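Local coordinates for protein major pepsin inhibitor 3 (Ascaris suum, PDB 1F32) that inhibits the aspartic protease pepsin and is secreted by the parasitic roundworm in which it is found, at residues Gln105-Arg108 with Glu109-Ala113; Pro141-Ser144 with Phe145-Val148. All blocks are in the same frame, centred on the assembly; numbering follows the deposited sequence.

Interaction 1: Gln105-Arg108 with Glu109-Ala113; sequences QTFR and EKIAA
The Phe107 ring meets the side chain of Ile111 one helical turn further on, where CD1 of Ile111 lies 4.0 Å from both CE1 and CZ of Phe107. With CG anti to the backbone N (chi1 -178°), the ring lies beside its own carbonyl carbon, on the side of the helix where Ile111 follows one turn later. Phe76 meets the same ring edge-to-face, Phe4 with its plane inclined to it, and Pro140 and Pro143 also pack on the Phe107 side chain. The Gln105 amide and the Glu109 carboxylate, on side chains crossing at about a right angle, have planes 76° apart; the nearest approach of the two side chains is Gln105 CG to Glu109 OE2, 4.0 Å. Residues 105-113 belong to helix 98-116, which is amphipathic here, with Phe107 and Ile111 buried and Thr106, Glu109 and Lys110 exposed. Its i to i+4 backbone bonds include Ile111 N to Phe107 O (2.8 Å) and Glu109 N to Gln105 O (2.9 Å). On the polar side, a water donates to Glu109 OE1 at 2.8 Å and bonds Thr106 OG1, which also bonds Ala102 O. Lys110 runs extended beside Thr106, CE 4.1 Å from CG2 of Thr106. The Arg108 chain bends at chi3 (77°), and NH1 donates to Gln105 OE1 at 3.0 Å, on a lone pair in the carbonyl plane, though OE1 lies tilted out of the guanidinium plane.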
loop_
_atom_site.group_PDB
_atom_site.type_symbol
_atom_site.label_atom_id
_atom_site.label_comp_id
_atom_site.label_asym_id
_atom_site.label_seq_id
_atom_site.Cartn_x
_atom_site.Cartn_y
_atom_site.Cartn_z
ATOM N N GLN A 105 1.922 -14.061 9.165
ATOM C CA GLN A 105 2.655 -15.284 8.856
ATOM C C GLN A 105 1.792 -16.535 9.061
ATOM O O GLN A 105 1.905 -17.498 8.302
ATOM C CB GLN A 105 3.938 -15.340 9.695
ATOM C CG GLN A 105 5.229 -15.526 8.878
ATOM C CD GLN A 105 5.154 -14.996 7.445
ATOM O OE1 GLN A 105 4.989 -13.801 7.204
ATOM N NE2 GLN A 105 5.287 -15.899 6.488
ATOM N N THR A 106 0.923 -16.524 10.069
ATOM C CA THR A 106 0.046 -17.669 10.304
ATOM C C THR A 106 -0.871 -17.799 9.102
ATOM O O THR A 106 -1.125 -18.891 8.622
ATOM C CB THR A 106 -0.825 -17.497 11.566
ATOM O OG1 THR A 106 0.003 -17.559 12.728
ATOM C CG2 THR A 106 -1.892 -18.616 11.652
ATOM N N PHE A 107 -1.369 -16.671 8.600
ATOM C CA PHE A 107 -2.256 -16.729 7.449
ATOM C C PHE A 107 -1.521 -17.232 6.216
ATOM O O PHE A 107 -2.030 -18.077 5.495
ATOM C CB PHE A 107 -2.879 -15.356 7.158
ATOM C CG PHE A 107 -3.854 -15.371 6.009
ATOM C CD1 PHE A 107 -3.407 -15.264 4.691
ATOM C CD2 PHE A 107 -5.218 -15.530 6.246
ATOM C CE1 PHE A 107 -4.300 -15.314 3.621
ATOM C CE2 PHE A 107 -6.130 -15.585 5.178
ATOM C CZ PHE A 107 -5.673 -15.477 3.871
ATOM N N ARG A 108 -0.317 -16.727 5.969
ATOM C CA ARG A 108 0.435 -17.170 4.797
ATOM C C ARG A 108 0.708 -18.671 4.889
ATOM O O ARG A 108 0.633 -19.398 3.894
ATOM C CB ARG A 108 1.758 -16.406 4.700
ATOM C CG ARG A 108 1.564 -14.903 4.496
ATOM C CD ARG A 108 2.877 -14.144 4.568
ATOM N NE ARG A 108 3.673 -14.264 3.351
ATOM C CZ ARG A 108 4.926 -13.827 3.242
ATOM N NH1 ARG A 108 5.519 -13.254 4.281
ATOM N NH2 ARG A 108 5.577 -13.952 2.099
ATOM N N GLU A 109 1.034 -19.125 6.092
ATOM C CA GLU A 109 1.307 -20.534 6.312
ATOM C C GLU A 109 0.033 -21.354 6.110
ATOM O O GLU A 109 0.098 -22.476 5.613
ATOM C CB GLU A 109 1.883 -20.727 7.711
ATOM C CG GLU A 109 3.248 -20.049 7.874
ATOM C CD GLU A 109 3.682 -19.924 9.322
ATOM O OE1 GLU A 109 2.879 -20.268 10.208
ATOM O OE2 GLU A 109 4.825 -19.467 9.574
ATOM N N LYS A 110 -1.123 -20.800 6.487
ATOM C CA LYS A 110 -2.388 -21.529 6.309
ATOM C C LYS A 110 -2.804 -21.538 4.845
ATOM O O LYS A 110 -3.365 -22.519 4.350
ATOM C CB LYS A 110 -3.503 -20.933 7.167
ATOM C CG LYS A 110 -3.413 -21.354 8.618
ATOM C CD LYS A 110 -4.646 -21.001 9.394
ATOM C CE LYS A 110 -4.568 -21.584 10.794
ATOM N NZ LYS A 110 -5.773 -21.256 11.594
ATOM N N ILE A 111 -2.533 -20.442 4.148
ATOM C CA ILE A 111 -2.846 -20.376 2.728
ATOM C C ILE A 111 -1.989 -21.432 2.036
ATOM O O ILE A 111 -2.455 -22.139 1.145
ATOM C CB ILE A 111 -2.536 -18.975 2.152
ATOM C CG1 ILE A 111 -3.779 -18.096 2.276
ATOM C CG2 ILE A 111 -2.066 -19.078 0.707
ATOM C CD1 ILE A 111 -4.963 -18.565 1.430
ATOM N N ALA A 112 -0.735 -21.553 2.451
ATOM C CA ALA A 112 0.133 -22.563 1.858
ATOM C C ALA A 112 -0.470 -23.951 2.127
ATOM O O ALA A 112 -0.589 -24.782 1.216
ATOM C CB ALA A 112 1.531 -22.469 2.450
ATOM N N ALA A 113 -0.854 -24.195 3.376
ATOM C CA ALA A 113 -1.447 -25.472 3.750
ATOM C C ALA A 113 -2.682 -25.753 2.883
ATOM O O ALA A 113 -2.831 -26.855 2.348
ATOM C CB ALA A 113 -1.832 -25.458 5.237
HETATM O O HOH W 1 2.529 -19.280 12.830
#

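Interaction 2: Pro141-Ser144 with Phe145-Val148; sequences PPPS and FCTV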
loop_
_atom_site.group_PDB
_atom_site.type_symbol
_atom_site.label_atom_id
_atom_site.label_comp_id
_atom_site.label_asym_id
_atom_site.label_seq_id
_atom_site.Cartn_x
_atom_site.Cartn_y
_atom_site.Cartn_z
ATOM N N PRO A 141 -9.304 -18.196 7.750
ATOM C CA PRO A 141 -10.139 -17.000 7.835
ATOM C C PRO A 141 -9.124 -15.859 7.735
ATOM O O PRO A 141 -7.932 -16.068 7.947
ATOM C CB PRO A 141 -10.719 -17.101 9.234
ATOM C CG PRO A 141 -9.585 -17.685 9.998
ATOM C CD PRO A 141 -9.085 -18.777 9.085
ATOM N N PRO A 142 -9.570 -14.647 7.411
ATOM C CA PRO A 142 -8.603 -13.550 7.322
ATOM C C PRO A 142 -8.029 -13.215 8.705
ATOM O O PRO A 142 -8.608 -13.576 9.741
ATOM C CB PRO A 142 -9.423 -12.410 6.714
ATOM C CG PRO A 142 -10.823 -12.735 7.122
ATOM C CD PRO A 142 -10.912 -14.221 6.980
ATOM N N PRO A 143 -6.855 -12.563 8.741
ATOM C CA PRO A 143 -6.253 -12.208 10.028
ATOM C C PRO A 143 -7.302 -11.489 10.864
ATOM O O PRO A 143 -8.120 -10.739 10.324
ATOM C CB PRO A 143 -5.090 -11.296 9.632
ATOM C CG PRO A 143 -4.664 -11.863 8.308
ATOM C CD PRO A 143 -5.999 -12.158 7.611
ATOM N N SER A 144 -7.283 -11.712 12.171
ATOM C CA SER A 144 -8.273 -11.083 13.036
ATOM C C SER A 144 -8.228 -9.561 12.975
ATOM O O SER A 144 -9.244 -8.901 13.185
ATOM C CB SER A 144 -8.101 -11.553 14.484
ATOM O OG SER A 144 -6.847 -11.156 15.008
ATOM N N PHE A 145 -7.063 -8.997 12.662
ATOM C CA PHE A 145 -6.966 -7.549 12.598
ATOM C C PHE A 145 -7.745 -6.931 11.438
ATOM O O PHE A 145 -7.891 -5.712 11.362
ATOM C CB PHE A 145 -5.497 -7.091 12.584
ATOM C CG PHE A 145 -4.668 -7.642 11.446
ATOM C CD1 PHE A 145 -4.987 -7.363 10.123
ATOM C CD2 PHE A 145 -3.524 -8.386 11.714
ATOM C CE1 PHE A 145 -4.181 -7.814 9.079
ATOM C CE2 PHE A 145 -2.709 -8.840 10.683
ATOM C CZ PHE A 145 -3.038 -8.553 9.361
ATOM N N CYS A 146 -8.259 -7.765 10.540
ATOM C CA CYS A 146 -9.042 -7.264 9.422
ATOM C C CYS A 146 -10.436 -6.839 9.893
ATOM O O CYS A 146 -11.178 -6.216 9.145
ATOM C CB CYS A 146 -9.189 -8.338 8.349
ATOM S SG CYS A 146 -7.916 -8.431 7.039
ATOM N N THR A 147 -10.779 -7.178 11.132
ATOM C CA THR A 147 -12.086 -6.831 11.696
ATOM C C THR A 147 -12.059 -5.660 12.688
ATOM O O THR A 147 -11.291 -5.665 13.648
ATOM C CB THR A 147 -12.723 -8.051 12.395
ATOM O OG1 THR A 147 -12.948 -9.080 11.425
ATOM C CG2 THR A 147 -14.067 -7.668 13.042
ATOM N N VAL A 148 -12.913 -4.668 12.436
ATOM C CA VAL A 148 -13.043 -3.465 13.269
ATOM C C VAL A 148 -11.773 -2.614 13.356
ATOM O O VAL A 148 -10.655 -3.108 13.179
ATOM C CB VAL A 148 -13.525 -3.817 14.714
ATOM C CG1 VAL A 148 -12.365 -3.761 15.704
ATOM C CG2 VAL A 148 -14.633 -2.860 15.134
HETATM O O HOH W 2 -11.079 -10.395 9.555
#
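Pro143 O is gripped twice: Cys146 N donates to it at 3.0 Å, nearly straight at the hydrogen (163°), and a water donates to it at 3.1 Å. The amide comes from above the carbonyl plane, not on a lone pair. The same water bonds Thr147 OG1, so it bridges the start of the turn to its end. One residue on, Thr147 N bonds Ser144 O at 3.1 Å, again from above the carbonyl plane. These two successive i to i+3 bonds mark a short 3-10 turn that follows the run of prolines and brings Cys146 to its disulfide partner Cys79, tying the C-terminal tail to strand 79-82. Phe145 holds its CG between the backbone N and the carbonyl carbon (chi1 58°), which folds the ring back over Pro143. There Pro143 CB sits over the ring centre, 3.5 Å from the centroid of Phe145 and 15° off the normal, a CH-pi contact. The Phe145 side chain also touches Phe76, Val81 and Val104. Pro143 CD lies 4.2 Å from Cys146 SG, and Pro142 CB touches the same sulfur at 4.3 Å. Ser144 OG turns to Glu103 OE2 of helix 98-116, a hydrogen bond that holds the turn to the helix.

How the interactions relate
Interaction 1 spans residues 105-113 in the middle and later part of helix 98-116; interaction 2 follows it along the chain, in the tail beyond the unmodelled residues 118-137. Their centres are about 14 Å apart, on the same side of the chain's centre, and they meet directly through Phe107: its CD2 is 3.7 Å from Pro143 CD, while its CE2 packs near Pro142 CA. The proline-rich tail thus lies back along the helix. Phe76 of strand 72-76 joins both, packing on Phe107 of the helix and on Pro143, Phe145 and Cys146 of the tail, consistent with helix, tail and the five-stranded antiparallel sheet packing together around Phe76.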